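Local coordinates for ancestral congerin Con-anc (PDB 3AJZ), which binds galactose-containing glycans, as a reconstructed ancestor of the congerins, galectins of fish, at residues Asp40-Ile46 / Leu61-Asp67. Sequence-based numbering, arbitrary orientation. Where two conformers were deposited one is given.
With GAL (beta-D-galactopyranose), chain B.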
# COMPACT_ATOMS: atom_id res chain seq x y z
N ASP A 40 19.15 2.78 -0.12
CA ASP A 40 19.60 3.71 -1.17
C ASP A 40 19.67 3.07 -2.57
O ASP A 40 20.43 3.48 -3.44
CB ASP A 40 20.90 4.40 -0.76
CG ASP A 40 20.69 5.29 0.47
OD1 ASP A 40 21.38 5.04 1.48
OD2 ASP A 40 19.83 6.21 0.41
N SER A 41 18.83 2.06 -2.76
CA SER A 41 18.83 1.27 -3.98
C SER A 41 17.42 1.07 -4.48
O SER A 41 16.47 1.16 -3.72
CB SER A 41 19.51 -0.09 -3.76
OG SER A 41 18.77 -0.93 -2.89
N ILE A 42 17.30 0.83 -5.78
CA ILE A 42 16.03 0.51 -6.41
C ILE A 42 16.37 -0.63 -7.36
O ILE A 42 17.18 -0.47 -8.29
CB ILE A 42 15.51 1.68 -7.26
CG1 ILE A 42 15.28 2.93 -6.39
CG2 ILE A 42 14.19 1.27 -7.96
CD1 ILE A 42 15.07 4.22 -7.20
N ALA A 43 15.77 -1.79 -7.14
CA ALA A 43 16.06 -2.96 -7.96
C ALA A 43 15.44 -2.83 -9.35
O ALA A 43 16.00 -3.27 -10.37
CB ALA A 43 15.55 -4.26 -7.26
N LEU A 44 14.24 -2.24 -9.37
CA LEU A 44 13.49 -2.10 -10.60
C LEU A 44 12.82 -0.75 -10.59
O LEU A 44 11.95 -0.46 -9.74
CB LEU A 44 12.45 -3.23 -10.70
CG LEU A 44 11.54 -3.09 -11.91
CD1 LEU A 44 12.29 -3.16 -13.27
CD2 LEU A 44 10.45 -4.13 -11.89
N HIS A 45 13.25 0.12 -11.51
CA HIS A 45 12.68 1.44 -11.76
C HIS A 45 12.06 1.39 -13.13
O HIS A 45 12.73 1.09 -14.11
CB HIS A 45 13.82 2.47 -11.74
CG HIS A 45 13.45 3.83 -12.24
ND1 HIS A 45 12.69 4.74 -11.53
CD2 HIS A 45 13.86 4.50 -13.36
CE1 HIS A 45 12.63 5.89 -12.19
NE2 HIS A 45 13.32 5.76 -13.32
N ILE A 46 10.76 1.67 -13.20
CA ILE A 46 10.04 1.66 -14.47
C ILE A 46 9.54 3.07 -14.67
O ILE A 46 8.61 3.48 -13.97
CB ILE A 46 8.82 0.70 -14.41
CG1 ILE A 46 9.20 -0.67 -13.82
CG2 ILE A 46 8.22 0.56 -15.81
CD1 ILE A 46 7.96 -1.49 -13.41
N LEU A 61 13.65 1.80 -18.33
CA LEU A 61 13.86 0.91 -17.20
C LEU A 61 15.30 1.02 -16.72
O LEU A 61 16.26 1.11 -17.51
CB LEU A 61 13.52 -0.55 -17.55
CG LEU A 61 12.08 -0.70 -18.04
CD1 LEU A 61 11.99 -0.66 -19.59
CD2 LEU A 61 11.48 -1.97 -17.48
N ASN A 62 15.48 0.99 -15.42
CA ASN A 62 16.81 1.01 -14.85
C ASN A 62 16.77 0.47 -13.42
O ASN A 62 15.74 0.06 -12.89
CB ASN A 62 17.39 2.42 -14.95
CG ASN A 62 18.93 2.43 -15.02
OD1 ASN A 62 19.59 1.41 -14.87
ND2 ASN A 62 19.49 3.63 -15.28
N SER A 63 17.93 0.43 -12.79
CA SER A 63 18.12 0.12 -11.40
C SER A 63 19.07 1.15 -10.81
O SER A 63 19.80 1.82 -11.55
CB SER A 63 18.72 -1.28 -11.24
OG SER A 63 19.88 -1.43 -12.08
N MET A 64 19.04 1.27 -9.49
CA MET A 64 19.89 2.21 -8.77
C MET A 64 20.59 1.49 -7.63
O MET A 64 19.95 0.82 -6.82
CB MET A 64 19.03 3.37 -8.21
CG MET A 64 19.69 4.10 -7.03
SD MET A 64 18.65 5.43 -6.37
CE MET A 64 18.69 6.52 -7.71
N VAL A 65 21.90 1.68 -7.55
CA VAL A 65 22.72 1.06 -6.53
C VAL A 65 23.36 2.20 -5.80
O VAL A 65 24.03 3.00 -6.42
CB VAL A 65 23.79 0.15 -7.15
CG1 VAL A 65 24.75 -0.38 -6.04
CG2 VAL A 65 23.15 -0.99 -7.92
N ASP A 66 23.13 2.26 -4.49
CA ASP A 66 23.71 3.29 -3.61
C ASP A 66 23.63 4.67 -4.25
O ASP A 66 24.64 5.37 -4.44
CB ASP A 66 25.13 2.87 -3.19
CG ASP A 66 25.14 1.52 -2.45
OD1 ASP A 66 24.23 1.29 -1.61
OD2 ASP A 66 26.02 0.66 -2.71
N ASP A 67 22.40 5.04 -4.62
CA ASP A 67 22.07 6.33 -5.24
C ASP A 67 22.59 6.61 -6.65
O ASP A 67 22.43 7.71 -7.15
CB ASP A 67 22.40 7.50 -4.29
CG ASP A 67 21.49 7.54 -3.09
OD1 ASP A 67 20.25 7.61 -3.31
OD2 ASP A 67 22.00 7.49 -1.95
C1 GAL B . 17.19 9.99 -15.49
C2 GAL B . 16.10 10.55 -14.55
C3 GAL B . 15.95 9.68 -13.30
C4 GAL B . 15.73 8.23 -13.74
C5 GAL B . 16.93 7.83 -14.61
C6 GAL B . 16.81 6.39 -15.08
O2 GAL B . 16.40 11.90 -14.17
O3 GAL B . 14.87 10.15 -12.54
O4 GAL B . 14.48 8.13 -14.40
O5 GAL B . 17.00 8.62 -15.80
O6 GAL B . 17.98 6.01 -15.79
O HOH W 1 21.38 1.06 -0.43
O HOH W 2 18.49 7.48 -1.40
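His45 and Asn62 face each other as an antiparallel hydrogen-bonded pair, and both send their side chains to the same galactose. Two backbone bonds join them: His45 N donates to Asn62 O (2.8 Å), and Asn62 N returns to His45 O. Ile42 and Met64 form a second such pair, Met64 N meeting Ile42 O almost straight (171°). Between the two pairs the register slips by one residue at a classic beta bulge, where Ala43 and Leu44 both face Val35 of the neighbouring strand 30-36. The contact thus illustrates how a bulged pair of adjacent strands in a galectin sandwich can serve a core and a sugar site at once.

The tight part lies along these paired backbones and at Ile42 and Met64, on the sugar side. Met64 CG lies anti to the backbone N (chi1 159°) and chi2 is extended, which carries SD to 3.9 Å from Ile42 CD1. On the opposite face Leu44, Ile46 and Leu61 meet one another only loosely and pack into the sandwich on Phe97, Ile99 and Phe109. Toward Asp40 and Asp67 the contact opens to solvent. Asp67 N still reaches Asp40 O, but the carboxylates approach to 3.5 Å between Asp40 OD2 and Asp67 OD2, their planes turned 48° apart, and one water donates to Asp40 OD2 and Asp67 OD1.

His45 NE2 meets galactose O4 at 2.9 Å near the ring plane, while Asn34 holds ND1. Asn62 ND2 gives a nearly straight bond to O6, and Asn62 OD1 takes a bond from Arg112. Engaged at both ends, imidazole and amide are probably fixed in rotation, consistent with a part in recognising O4 and O6 of a galactose shared with Arg30, Arg49, Tyr52 and Glu72.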